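PDB 5WPW: cocosin 1 acidic chain from Cocos nucifera, which serves as a seed storage protein of the 11S globulin family, a nutrient reservoir whose two-cupin subunits, each an acidic and a basic chain, assemble into hexamers. Local coordinates for residues P60-I65 / G113-V118; Y64-R69 / V135-L140; S247-Q252 / K277-R282. The protein carries 2 engineered substitutions. One frame throughout, in Å; residues are numbered along the deposited sequence.

Interaction 1 (P60-I65 / G113-V118); sequences PRLVYI and GDVLAV
Tyr64 and Val115 cross at about a right angle, with CG2 of Val115 set in the plane of the phenol ring at its edge, 3.9 Å from Tyr64 CD1. With Tyr64 CG anti to its backbone N, the ring reaches along the partner strand to Gly113, where CE1 lies by the carbonyl O and OH by CA. On the same sheet face, Leu62 CD2 reaches Ala117 CB at 3.7 Å. The other face carries Arg61, Val63, Leu116 and Val118. Here Arg61 takes the crowded position, CG between backbone N and carbonyl carbon (chi1 88°), and this lays its chain alongside Val118, both pointing the same way, with Arg61 NE 3.9 Å from Val118 CB. A water bridges the two residues: it accepts from Arg61 NE at 3.0 Å and lies 2.7 Å from Val118 O, in position to donate to it, so the guanidinium is linked through water to the carbonyl of the residue whose side chain it lies beside. At the opposite end, Ile65 crosses Leu116 obliquely, and their CD1 atoms meet at 3.7 Å. Six backbone hydrogen bonds set this register. The bond from Val63 N to Leu116 O (2.7 Å, 172° at the hydrogen) lies in the carbonyl plane, whereas in the Arg61–Val118 pair each donor sits above its acceptor's plane. The segment axes approach to 4.6 Å at 158°, an antiparallel pair with sheet twist. Within the cupin sheet, strand 134-140 flanks 61-67 and strand 251-253 flanks 114-118, while Leu281 and Ile284 of helix 281-284 cover the Leu62 side.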
ATOM      1  N   PRO A  60      -0.022 -20.264   9.997  1.00 25.01           N
ATOM      2  CA  PRO A  60      -0.580 -19.295  10.947  1.00 24.79           C
ATOM      3  C   PRO A  60      -1.857 -19.866  11.540  1.00 24.12           C
ATOM      4  O   PRO A  60      -2.505 -20.732  10.946  1.00 25.66           O
ATOM      5  CB  PRO A  60      -0.852 -18.057  10.090  1.00 27.16           C
ATOM      6  CG  PRO A  60      -1.118 -18.619   8.708  1.00 28.08           C
ATOM      7  CD  PRO A  60      -0.204 -19.840   8.594  1.00 24.19           C
ATOM      8  N   ARG A  61      -2.195 -19.401  12.742  1.00 23.82           N
ATOM      9  CA  ARG A  61      -3.362 -19.933  13.453  1.00 22.51           C
ATOM     10  C   ARG A  61      -4.095 -18.858  14.241  1.00 23.08           C
ATOM     11  O   ARG A  61      -3.540 -17.811  14.573  1.00 23.03           O
ATOM     12  CB  ARG A  61      -2.948 -21.075  14.392  1.00 29.84           C
ATOM     13  CG  ARG A  61      -2.544 -20.631  15.747  1.00 28.42           C
ATOM     14  CD  ARG A  61      -1.911 -21.772  16.510  1.00 31.98           C
ATOM     15  NE  ARG A  61      -0.491 -21.848  16.216  1.00 35.53           N
ATOM     16  CZ  ARG A  61       0.365 -22.579  16.909  1.00 36.37           C
ATOM     17  NH1 ARG A  61      -0.066 -23.292  17.945  1.00 36.90           N
ATOM     18  NH2 ARG A  61       1.645 -22.580  16.578  1.00 33.91           N
ATOM     19  N   LEU A  62      -5.379 -19.131  14.525  1.00 22.13           N
ATOM     20  CA  LEU A  62      -6.166 -18.403  15.503  1.00 25.25           C
ATOM     21  C   LEU A  62      -6.561 -19.398  16.579  1.00 20.96           C
ATOM     22  O   LEU A  62      -6.959 -20.521  16.250  1.00 23.33           O
ATOM     23  CB  LEU A  62      -7.447 -17.805  14.908  1.00 25.75           C
ATOM     24  CG  LEU A  62      -7.299 -16.699  13.872  1.00 19.21           C
ATOM     25  CD1 LEU A  62      -8.659 -16.047  13.676  1.00 20.87           C
ATOM     26  CD2 LEU A  62      -6.258 -15.695  14.324  1.00 21.73           C
ATOM     27  N   VAL A  63      -6.364 -19.012  17.838  1.00 23.69           N
ATOM     28  CA  VAL A  63      -6.770 -19.795  19.003  1.00 23.30           C
ATOM     29  C   VAL A  63      -7.952 -19.093  19.653  1.00 23.22           C
ATOM     30  O   VAL A  63      -7.891 -17.885  19.907  1.00 30.60           O
ATOM     31  CB  VAL A  63      -5.614 -19.947  20.005  1.00 26.78           C
ATOM     32  CG1 VAL A  63      -6.042 -20.862  21.156  1.00 27.33           C
ATOM     33  CG2 VAL A  63      -4.363 -20.465  19.301  1.00 25.85           C
ATOM     34  N   TYR A  64      -9.027 -19.825  19.922  1.00 21.18           N
ATOM     35  CA  TYR A  64     -10.126 -19.272  20.704  1.00 23.47           C
ATOM     36  C   TYR A  64     -10.139 -19.920  22.083  1.00 24.30           C
ATOM     37  O   TYR A  64     -10.192 -21.148  22.180  1.00 27.54           O
ATOM     38  CB  TYR A  64     -11.487 -19.488  20.029  1.00 24.52           C
ATOM     39  CG  TYR A  64     -12.647 -18.909  20.827  1.00 26.76           C
ATOM     40  CD1 TYR A  64     -12.833 -17.527  20.937  1.00 28.17           C
ATOM     41  CD2 TYR A  64     -13.558 -19.739  21.462  1.00 30.78           C
ATOM     42  CE1 TYR A  64     -13.897 -16.997  21.672  1.00 27.78           C
ATOM     43  CE2 TYR A  64     -14.617 -19.223  22.194  1.00 30.36           C
ATOM     44  CZ  TYR A  64     -14.776 -17.859  22.297  1.00 29.80           C
ATOM     45  OH  TYR A  64     -15.827 -17.359  23.023  1.00 31.56           O
ATOM     46  N   ILE A  65     -10.116 -19.096  23.131  1.00 23.00           N
ATOM     47  CA  ILE A  65     -10.175 -19.574  24.519  1.00 26.32           C
ATOM     48  C   ILE A  65     -11.651 -19.800  24.861  1.00 26.08           C
ATOM     49  O   ILE A  65     -12.384 -18.853  25.148  1.00 26.75           O
ATOM     50  CB  ILE A  65      -9.514 -18.602  25.496  1.00 25.72           C
ATOM     51  CG1 ILE A  65      -8.091 -18.233  25.061  1.00 24.55           C
ATOM     52  CG2 ILE A  65      -9.464 -19.212  26.950  1.00 24.50           C
ATOM     53  CD1 ILE A  65      -7.239 -19.388  24.887  1.00 23.61           C
ATOM     54  N   GLY A 113     -13.099 -16.177  26.034  1.00 31.92           N
ATOM     55  CA  GLY A 113     -13.503 -15.313  24.953  1.00 28.87           C
ATOM     56  C   GLY A 113     -12.369 -14.673  24.174  1.00 28.43           C
ATOM     57  O   GLY A 113     -12.635 -13.992  23.174  1.00 28.11           O
ATOM     58  N   ASP A 114     -11.123 -14.844  24.603  1.00 28.68           N
ATOM     59  CA  ASP A 114     -10.021 -14.245  23.876  1.00 27.27           C
ATOM     60  C   ASP A 114      -9.748 -15.006  22.585  1.00 25.82           C
ATOM     61  O   ASP A 114      -9.862 -16.226  22.521  1.00 25.03           O
ATOM     62  CB  ASP A 114      -8.753 -14.233  24.720  1.00 27.25           C
ATOM     63  CG  ASP A 114      -8.710 -13.088  25.690  1.00 31.26           C
ATOM     64  OD1 ASP A 114      -9.530 -12.163  25.602  1.00 30.51           O
ATOM     65  OD2 ASP A 114      -7.815 -13.105  26.543  1.00 35.49           O
ATOM     66  N   VAL A 115      -9.349 -14.265  21.558  1.00 27.43           N
ATOM     67  CA  VAL A 115      -8.789 -14.828  20.338  1.00 27.13           C
ATOM     68  C   VAL A 115      -7.324 -14.444  20.305  1.00 23.71           C
ATOM     69  O   VAL A 115      -6.990 -13.264  20.477  1.00 24.68           O
ATOM     70  CB  VAL A 115      -9.490 -14.314  19.068  1.00 23.98           C
ATOM     71  CG1 VAL A 115      -8.753 -14.848  17.890  1.00 20.79           C
ATOM     72  CG2 VAL A 115     -10.930 -14.777  19.027  1.00 29.08           C
ATOM     73  N   LEU A 116      -6.456 -15.436  20.122  1.00 23.68           N
ATOM     74  CA  LEU A 116      -5.020 -15.228  19.979  1.00 26.37           C
ATOM     75  C   LEU A 116      -4.595 -15.595  18.565  1.00 22.49           C
ATOM     76  O   LEU A 116      -5.014 -16.631  18.039  1.00 23.70           O
ATOM     77  CB  LEU A 116      -4.244 -16.086  20.974  1.00 25.27           C
ATOM     78  CG  LEU A 116      -4.537 -15.733  22.423  1.00 27.63           C
ATOM     79  CD1 LEU A 116      -5.021 -16.952  23.191  1.00 31.15           C
ATOM     80  CD2 LEU A 116      -3.272 -15.165  23.013  1.00 35.29           C
ATOM     81  N   ALA A 117      -3.763 -14.747  17.960  1.00 22.53           N
ATOM     82  CA  ALA A 117      -3.231 -14.960  16.608  1.00 25.50           C
ATOM     83  C   ALA A 117      -1.737 -15.246  16.711  1.00 21.87           C
ATOM     84  O   ALA A 117      -0.973 -14.403  17.204  1.00 25.52           O
ATOM     85  CB  ALA A 117      -3.466 -13.748  15.714  1.00 25.04           C
ATOM     86  N   VAL A 118      -1.326 -16.420  16.242  1.00 22.71           N
ATOM     87  CA  VAL A 118       0.076 -16.836  16.244  1.00 23.88           C
ATOM     88  C   VAL A 118       0.606 -16.997  14.818  1.00 22.18           C
ATOM     89  O   VAL A 118       0.255 -17.975  14.154  1.00 20.97           O
ATOM     90  CB  VAL A 118       0.223 -18.152  17.026  1.00 22.48           C
ATOM     91  CG1 VAL A 118       1.661 -18.593  17.052  1.00 27.23           C
ATOM     92  CG2 VAL A 118      -0.314 -17.993  18.431  1.00 29.93           C
TER
HETATM   93  O   HOH W   1       1.207 -20.551  14.121  1.00 28.44           O

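Interaction 2 (Y64-R69 / V135-L140); sequences YIVQGR and VAITVL
Of the Tyr64 ring, the edge meets this segment: Ile137 CG2 lies in the ring plane, 4.0 Å from Tyr64 CD2. The same methyl comes within 3.6 Å of Tyr64 CB and 3.4 Å of Tyr64 O, so it fills the corner between ring, side-chain stem and backbone. CG2 of Ile137 is in the crowded position between its N and carbonyl carbon, which turns it toward Tyr64, while CG1 runs anti to N and leads away. The second flat group, the amide of Gln67, stands on an extended chain and brings NE2 to 3.8 Å from Val135 CG2; its N-H is used by the carbonyl O of Pro133. Between the two groups Val66 directs its CB toward the partner strand, and Val66 CG2 meets Ile137 CG2 at 3.7 Å, the two side chains crossing obliquely. On the opposite sheet face Ile65 lies over Ala136 in a loose contact. The backbone evidence divides in two. Around Tyr64 the pairing is regular, with its N bound to Ile137 O at 2.7 Å and the return bond from Ile137 N equally in plane. Farther on, Val135 O is shared by two weak bonds, from Val66 N (2.9 Å, bent to 128°) and from Gln67 N (3.3 Å), and Val135 N closes onto Gln67 O. Val66, with helix-like phi and psi of -67° and -37°, is thus the extra residue of a classic beta bulge, here set in the antiparallel sheet of the N-terminal cupin barrel.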
ATOM      1  N   TYR A  64      -9.027 -19.825  19.922  1.00 21.18           N
ATOM      2  CA  TYR A  64     -10.126 -19.272  20.704  1.00 23.47           C
ATOM      3  C   TYR A  64     -10.139 -19.920  22.083  1.00 24.30           C
ATOM      4  O   TYR A  64     -10.192 -21.148  22.180  1.00 27.54           O
ATOM      5  CB  TYR A  64     -11.487 -19.488  20.029  1.00 24.52           C
ATOM      6  CG  TYR A  64     -12.647 -18.909  20.827  1.00 26.76           C
ATOM      7  CD1 TYR A  64     -12.833 -17.527  20.937  1.00 28.17           C
ATOM      8  CD2 TYR A  64     -13.558 -19.739  21.462  1.00 30.78           C
ATOM      9  CE1 TYR A  64     -13.897 -16.997  21.672  1.00 27.78           C
ATOM     10  CE2 TYR A  64     -14.617 -19.223  22.194  1.00 30.36           C
ATOM     11  CZ  TYR A  64     -14.776 -17.859  22.297  1.00 29.80           C
ATOM     12  OH  TYR A  64     -15.827 -17.359  23.023  1.00 31.56           O
ATOM     13  N   ILE A  65     -10.116 -19.096  23.131  1.00 23.00           N
ATOM     14  CA  ILE A  65     -10.175 -19.574  24.519  1.00 26.32           C
ATOM     15  C   ILE A  65     -11.651 -19.800  24.861  1.00 26.08           C
ATOM     16  O   ILE A  65     -12.384 -18.853  25.148  1.00 26.75           O
ATOM     17  CB  ILE A  65      -9.514 -18.602  25.496  1.00 25.72           C
ATOM     18  CG1 ILE A  65      -8.091 -18.233  25.061  1.00 24.55           C
ATOM     19  CG2 ILE A  65      -9.464 -19.212  26.950  1.00 24.50           C
ATOM     20  CD1 ILE A  65      -7.239 -19.388  24.887  1.00 23.61           C
ATOM     21  N   VAL A  66     -12.086 -21.062  24.787  1.00 27.25           N
ATOM     22  CA  VAL A  66     -13.437 -21.451  25.184  1.00 23.92           C
ATOM     23  C   VAL A  66     -13.632 -21.294  26.688  1.00 33.87           C
ATOM     24  O   VAL A  66     -14.713 -20.912  27.158  1.00 30.48           O
ATOM     25  CB  VAL A  66     -13.709 -22.901  24.735  1.00 27.14           C
ATOM     26  CG1 VAL A  66     -15.092 -23.382  25.230  1.00 31.41           C
ATOM     27  CG2 VAL A  66     -13.641 -23.033  23.207  1.00 28.61           C
ATOM     28  N   GLN A  67     -12.600 -21.594  27.473  1.00 27.29           N
ATOM     29  CA  GLN A  67     -12.742 -21.645  28.917  1.00 30.43           C
ATOM     30  C   GLN A  67     -11.385 -21.396  29.554  1.00 34.35           C
ATOM     31  O   GLN A  67     -10.366 -21.800  28.996  1.00 33.12           O
ATOM     32  CB  GLN A  67     -13.293 -23.021  29.317  1.00 29.70           C
ATOM     33  CG  GLN A  67     -13.624 -23.206  30.795  1.00 41.08           C
ATOM     34  CD  GLN A  67     -13.896 -24.670  31.106  1.00 40.54           C
ATOM     35  OE1 GLN A  67     -15.013 -25.153  30.923  1.00 42.84           O
ATOM     36  NE2 GLN A  67     -12.870 -25.384  31.538  1.00 39.23           N
ATOM     37  N   GLY A  68     -11.372 -20.731  30.714  1.00 31.88           N
ATOM     38  CA  GLY A  68     -10.177 -20.648  31.534  1.00 35.83           C
ATOM     39  C   GLY A  68      -9.465 -19.321  31.396  1.00 34.93           C
ATOM     40  O   GLY A  68      -9.859 -18.431  30.639  1.00 32.71           O
ATOM     41  N   ARG A  69      -8.373 -19.202  32.149  1.00 33.78           N
ATOM     42  CA  ARG A  69      -7.497 -18.053  32.040  1.00 35.89           C
ATOM     43  C   ARG A  69      -6.060 -18.507  32.231  1.00 37.43           C
ATOM     44  O   ARG A  69      -5.790 -19.594  32.756  1.00 38.29           O
ATOM     45  CB  ARG A  69      -7.859 -16.955  33.038  1.00 36.05           C
ATOM     46  CG  ARG A  69      -7.706 -17.352  34.489  1.00 42.15           C
ATOM     47  CD  ARG A  69      -7.924 -16.151  35.383  1.00 48.06           C
ATOM     48  NE  ARG A  69      -6.677 -15.437  35.677  1.00 49.83           N
ATOM     49  CZ  ARG A  69      -5.985 -15.581  36.804  1.00 49.55           C
ATOM     50  NH1 ARG A  69      -6.409 -16.421  37.741  1.00 53.75           N
ATOM     51  NH2 ARG A  69      -4.864 -14.893  36.995  1.00 49.64           N
ATOM     52  N   VAL A 135      -9.629 -24.566  27.990  1.00 30.15           N
ATOM     53  CA  VAL A 135     -10.003 -25.280  26.784  1.00 27.05           C
ATOM     54  C   VAL A 135      -9.789 -24.317  25.619  1.00 28.35           C
ATOM     55  O   VAL A 135     -10.407 -23.244  25.572  1.00 27.83           O
ATOM     56  CB  VAL A 135     -11.450 -25.793  26.843  1.00 31.39           C
ATOM     57  CG1 VAL A 135     -11.749 -26.629  25.618  1.00 35.18           C
ATOM     58  CG2 VAL A 135     -11.651 -26.649  28.113  1.00 30.74           C
ATOM     59  N   ALA A 136      -8.880 -24.675  24.722  1.00 28.39           N
ATOM     60  CA  ALA A 136      -8.531 -23.853  23.569  1.00 30.19           C
ATOM     61  C   ALA A 136      -8.928 -24.571  22.292  1.00 30.92           C
ATOM     62  O   ALA A 136      -8.664 -25.769  22.142  1.00 34.00           O
ATOM     63  CB  ALA A 136      -7.023 -23.561  23.547  1.00 29.54           C
ATOM     64  N   ILE A 137      -9.561 -23.851  21.362  1.00 31.22           N
ATOM     65  CA  ILE A 137      -9.810 -24.399  20.035  1.00 27.73           C
ATOM     66  C   ILE A 137      -8.966 -23.615  19.038  1.00 28.96           C
ATOM     67  O   ILE A 137      -9.033 -22.379  18.993  1.00 27.49           O
ATOM     68  CB  ILE A 137     -11.296 -24.369  19.653  1.00 30.93           C
ATOM     69  CG1 ILE A 137     -11.402 -24.660  18.170  1.00 31.53           C
ATOM     70  CG2 ILE A 137     -11.905 -23.036  19.974  1.00 36.70           C
ATOM     71  CD1 ILE A 137     -12.743 -24.970  17.692  1.00 39.64           C
ATOM     72  N   THR A 138      -8.152 -24.337  18.272  1.00 26.29           N
ATOM     73  CA  THR A 138      -7.173 -23.759  17.353  1.00 27.27           C
ATOM     74  C   THR A 138      -7.465 -24.162  15.921  1.00 25.24           C
ATOM     75  O   THR A 138      -7.631 -25.355  15.637  1.00 27.03           O
ATOM     76  CB  THR A 138      -5.774 -24.232  17.721  1.00 29.47           C
ATOM     77  OG1 THR A 138      -5.392 -23.612  18.944  1.00 30.81           O
ATOM     78  CG2 THR A 138      -4.789 -23.890  16.616  1.00 28.94           C
ATOM     79  N   VAL A 139      -7.495 -23.182  15.007  1.00 25.16           N
ATOM     80  CA  VAL A 139      -7.644 -23.445  13.577  1.00 25.45           C
ATOM     81  C   VAL A 139      -6.362 -22.961  12.898  1.00 24.60           C
ATOM     82  O   VAL A 139      -5.978 -21.793  13.054  1.00 23.78           O
ATOM     83  CB  VAL A 139      -8.887 -22.749  12.981  1.00 24.22           C
ATOM     84  CG1 VAL A 139      -9.044 -23.102  11.528  1.00 26.22           C
ATOM     85  CG2 VAL A 139     -10.165 -23.117  13.752  1.00 27.38           C
ATOM     86  N   LEU A 140      -5.667 -23.873  12.224  1.00 24.58           N
ATOM     87  CA  LEU A 140      -4.411 -23.586  11.537  1.00 25.77           C
ATOM     88  C   LEU A 140      -4.650 -23.531  10.026  1.00 28.26           C
ATOM     89  O   LEU A 140      -5.195 -24.478   9.448  1.00 32.66           O
ATOM     90  CB  LEU A 140      -3.371 -24.661  11.846  1.00 27.01           C
ATOM     91  CG  LEU A 140      -2.803 -24.805  13.265  1.00 30.27           C
ATOM     92  CD1 LEU A 140      -3.063 -26.185  13.821  1.00 25.64           C
ATOM     93  CD2 LEU A 140      -1.296 -24.498  13.214  1.00 30.40           C
TER

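Interaction 3 (S247-Q252 / K277-R282); sequences SMKIKQ and KLPILR
Lys249 wraps its side chain along one methyl of Leu278, the two crossing obliquely. Lys249 CB stands 4.1 Å from Leu278 CD1. Lys249 CG follows anti to the backbone N (chi1 -173°), 4.0 Å from Leu278 CD1, and Lys249 CD keeps 4.1 Å from it. A bend at chi3 (38°), followed by another at chi4 (134°), then presses Lys249 CE to 3.5 Å from Leu278 CD1, tighter than an ordinary carbon contact. These bends deliver Lys249 NZ, which also lies against Leu278 CD1, to two carbonyl oxygens: Gln252 OE1 at 2.7 Å and, longer, Lys277 O at 3.2 Å, in both cases from above the carbonyl plane. Gln252 OE1 thus holds the Lys249 ammonium within its own segment, and Lys277 O ties it to the other. The arrangement belongs to a two-cupin subunit: strand 251-253 adds to the edge of the first cupin's sheet, while Leu278 to Leu281 form a type I turn of the second, leading toward helix 281-284. At the base of Lys249, a water donates to Lys249 O at 2.6 Å and accepts from Ile280 N at 2.9 Å, bridging the backbones. Ile280 points toward the 247-252 segment and lays CG1 and CD1 against Met248 SD, roughly at right angles. Lys277 O also accepts from Lys249 NZ of the second subunit, and the two Lys249 ammonium groups lie close, which may lower their proton affinity.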
ATOM      1  N   SER A 247       5.660  -4.605  19.179  1.00 32.13           N
ATOM      2  CA  SER A 247       4.548  -4.340  20.076  1.00 33.80           C
ATOM      3  C   SER A 247       3.203  -4.603  19.415  1.00 33.66           C
ATOM      4  O   SER A 247       2.203  -3.998  19.807  1.00 37.23           O
ATOM      5  CB  SER A 247       4.621  -2.899  20.594  1.00 34.55           C
ATOM      6  OG  SER A 247       5.892  -2.647  21.162  1.00 38.03           O
ATOM      7  N   MET A 248       3.159  -5.477  18.409  1.00 30.26           N
ATOM      8  CA  MET A 248       1.889  -5.845  17.784  1.00 30.65           C
ATOM      9  C   MET A 248       0.968  -6.497  18.812  1.00 31.52           C
ATOM     10  O   MET A 248       1.393  -7.373  19.572  1.00 34.22           O
ATOM     11  CB  MET A 248       2.117  -6.840  16.650  1.00 28.96           C
ATOM     12  CG  MET A 248       2.675  -6.307  15.373  1.00 38.52           C
ATOM     13  SD  MET A 248       2.482  -7.635  14.167  1.00 52.01           S
ATOM     14  CE  MET A 248       3.758  -8.770  14.720  1.00 38.03           C
ATOM     15  N   LYS A 249      -0.299  -6.101  18.819  1.00 31.27           N
ATOM     16  CA  LYS A 249      -1.267  -6.805  19.636  1.00 25.30           C
ATOM     17  C   LYS A 249      -1.542  -8.148  18.974  1.00 27.37           C
ATOM     18  O   LYS A 249      -1.703  -8.218  17.755  1.00 24.90           O
ATOM     19  CB  LYS A 249      -2.555  -5.983  19.781  1.00 33.19           C
ATOM     20  CG  LYS A 249      -3.565  -6.575  20.763  1.00 29.21           C
ATOM     21  CD  LYS A 249      -4.872  -5.762  20.815  1.00 39.96           C
ATOM     22  CE  LYS A 249      -5.266  -5.255  19.433  1.00 33.03           C
ATOM     23  NZ  LYS A 249      -6.711  -5.451  19.059  1.00 38.20           N
ATOM     24  N   ILE A 250      -1.556  -9.224  19.760  1.00 27.40           N
ATOM     25  CA  ILE A 250      -1.809 -10.568  19.245  1.00 27.01           C
ATOM     26  C   ILE A 250      -3.086 -11.168  19.785  1.00 25.70           C
ATOM     27  O   ILE A 250      -3.400 -12.322  19.459  1.00 25.89           O
ATOM     28  CB  ILE A 250      -0.634 -11.524  19.536  1.00 29.05           C
ATOM     29  CG1 ILE A 250      -0.361 -11.593  21.035  1.00 33.80           C
ATOM     30  CG2 ILE A 250       0.604 -11.118  18.754  1.00 30.04           C
ATOM     31  CD1 ILE A 250      -0.213 -13.008  21.550  1.00 33.25           C
ATOM     32  N   LYS A 251      -3.803 -10.450  20.633  1.00 25.97           N
ATOM     33  CA  LYS A 251      -4.923 -11.014  21.365  1.00 25.70           C
ATOM     34  C   LYS A 251      -6.058 -10.004  21.340  1.00 26.97           C
ATOM     35  O   LYS A 251      -5.824  -8.792  21.444  1.00 27.61           O
ATOM     36  CB  LYS A 251      -4.516 -11.331  22.809  1.00 32.64           C
ATOM     37  CG  LYS A 251      -5.673 -11.644  23.754  1.00 32.78           C
ATOM     38  CD  LYS A 251      -5.125 -11.949  25.160  1.00 37.14           C
ATOM     39  CE  LYS A 251      -5.675 -10.979  26.197  1.00 39.90           C
ATOM     40  NZ  LYS A 251      -4.961  -9.667  26.281  1.00 40.66           N
ATOM     41  N   GLN A 252      -7.279 -10.502  21.189  1.00 29.71           N
ATOM     42  CA  GLN A 252      -8.458  -9.646  21.258  1.00 30.76           C
ATOM     43  C   GLN A 252      -9.631 -10.459  21.774  1.00 28.28           C
ATOM     44  O   GLN A 252      -9.860 -11.584  21.323  1.00 26.52           O
ATOM     45  CB  GLN A 252      -8.799  -9.049  19.888  1.00 30.42           C
ATOM     46  CG  GLN A 252     -10.174  -8.414  19.863  1.00 31.68           C
ATOM     47  CD  GLN A 252     -10.123  -6.911  19.827  1.00 37.08           C
ATOM     48  OE1 GLN A 252      -9.077  -6.308  20.057  1.00 40.08           O
ATOM     49  NE2 GLN A 252     -11.257  -6.290  19.512  1.00 38.92           N
ATOM     50  N   LYS A 277     -10.105  -4.481  13.534  1.00 21.52           N
ATOM     51  CA  LYS A 277      -9.962  -4.501  14.985  1.00 21.14           C
ATOM     52  C   LYS A 277      -8.579  -4.920  15.451  1.00 25.15           C
ATOM     53  O   LYS A 277      -8.062  -4.344  16.402  1.00 30.24           O
ATOM     54  CB  LYS A 277     -10.998  -5.449  15.601  1.00 25.48           C
ATOM     55  CG  LYS A 277     -12.417  -4.974  15.357  1.00 29.52           C
ATOM     56  CD  LYS A 277     -13.405  -5.690  16.240  1.00 29.12           C
ATOM     57  CE  LYS A 277     -14.826  -5.308  15.850  1.00 32.70           C
ATOM     58  NZ  LYS A 277     -15.828  -6.023  16.704  1.00 35.38           N
ATOM     59  N   LEU A 278      -7.973  -5.910  14.801  1.00 22.87           N
ATOM     60  CA  LEU A 278      -6.733  -6.534  15.268  1.00 24.91           C
ATOM     61  C   LEU A 278      -5.771  -6.544  14.090  1.00 23.27           C
ATOM     62  O   LEU A 278      -5.910  -7.380  13.184  1.00 23.25           O
ATOM     63  CB  LEU A 278      -6.986  -7.943  15.779  1.00 22.96           C
ATOM     64  CG  LEU A 278      -5.762  -8.754  16.219  1.00 30.31           C
ATOM     65  CD1 LEU A 278      -5.096  -8.034  17.354  1.00 24.86           C
ATOM     66  CD2 LEU A 278      -6.150 -10.194  16.595  1.00 25.58           C
ATOM     67  N   PRO A 279      -4.793  -5.647  14.068  1.00 24.09           N
ATOM     68  CA  PRO A 279      -4.032  -5.429  12.824  1.00 24.72           C
ATOM     69  C   PRO A 279      -3.343  -6.663  12.286  1.00 27.78           C
ATOM     70  O   PRO A 279      -3.312  -6.842  11.066  1.00 25.16           O
ATOM     71  CB  PRO A 279      -3.022  -4.349  13.233  1.00 29.54           C
ATOM     72  CG  PRO A 279      -3.684  -3.636  14.341  1.00 28.64           C
ATOM     73  CD  PRO A 279      -4.481  -4.640  15.091  1.00 25.49           C
ATOM     74  N   ILE A 280      -2.809  -7.528  13.153  1.00 23.32           N
ATOM     75  CA  ILE A 280      -2.001  -8.652  12.686  1.00 26.47           C
ATOM     76  C   ILE A 280      -2.792  -9.580  11.774  1.00 27.99           C
ATOM     77  O   ILE A 280      -2.204 -10.299  10.963  1.00 24.91           O
ATOM     78  CB  ILE A 280      -1.401  -9.438  13.877  1.00 25.44           C
ATOM     79  CG1 ILE A 280      -0.300 -10.382  13.375  1.00 28.71           C
ATOM     80  CG2 ILE A 280      -2.485 -10.227  14.642  1.00 25.57           C
ATOM     81  CD1 ILE A 280       0.417 -11.142  14.461  1.00 27.88           C
ATOM     82  N   LEU A 281      -4.126  -9.547  11.852  1.00 27.39           N
ATOM     83  CA  LEU A 281      -4.915 -10.471  11.060  1.00 23.47           C
ATOM     84  C   LEU A 281      -4.734 -10.231   9.569  1.00 25.73           C
ATOM     85  O   LEU A 281      -5.009 -11.135   8.781  1.00 25.85           O
ATOM     86  CB  LEU A 281      -6.403 -10.359  11.418  1.00 25.98           C
ATOM     87  CG  LEU A 281      -6.737 -10.741  12.864  1.00 24.62           C
ATOM     88  CD1 LEU A 281      -8.238 -10.816  13.133  1.00 26.11           C
ATOM     89  CD2 LEU A 281      -6.076 -12.062  13.183  1.00 21.61           C
ATOM     90  N   ARG A 282      -4.318  -9.029   9.169  1.00 24.57           N
ATOM     91  CA  ARG A 282      -4.083  -8.758   7.752  1.00 32.50           C
ATOM     92  C   ARG A 282      -2.901  -9.546   7.201  1.00 33.12           C
ATOM     93  O   ARG A 282      -2.783  -9.685   5.980  1.00 32.87           O
ATOM     94  CB  ARG A 282      -3.868  -7.255   7.517  1.00 34.18           C
ATOM     95  CG  ARG A 282      -2.498  -6.710   7.934  1.00 38.66           C
ATOM     96  CD  ARG A 282      -2.515  -5.176   7.962  1.00 44.38           C
ATOM     97  NE  ARG A 282      -1.474  -4.638   8.838  1.00 50.50           N
ATOM     98  CZ  ARG A 282      -0.556  -3.745   8.472  1.00 52.10           C
ATOM     99  NH1 ARG A 282      -0.535  -3.267   7.232  1.00 60.04           N
ATOM    100  NH2 ARG A 282       0.350  -3.329   9.352  1.00 58.06           N
TER
HETATM  101  O   HOH W   2      -1.962  -6.528  15.767  1.00 29.28           O

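In the fold
From the N terminus, strand 61-67 opens two contacts. Interaction 1 closes the 47 residues that separate its segments by bringing back strand 114-118 on one side; interaction 2 closes 65 residues by placing strand 134-140 on the other. Their spans cross, neither nesting in the other, and share Tyr64 and Ile65; Val139 N probably hydrogen-bonds to Leu62 O. The centres of the two contacts are about 7 Å apart. Interaction 3 follows in series and closes a shorter loop of 24 residues. It touches interaction 1 through two probable hydrogen bonds, Gln252 O with Val115 N and Ile250 O with Ala117 N, so segment 247-252 joins the first cupin's sheet to the second cupin. Interactions 2 and 3 stay apart, centres about 17 Å.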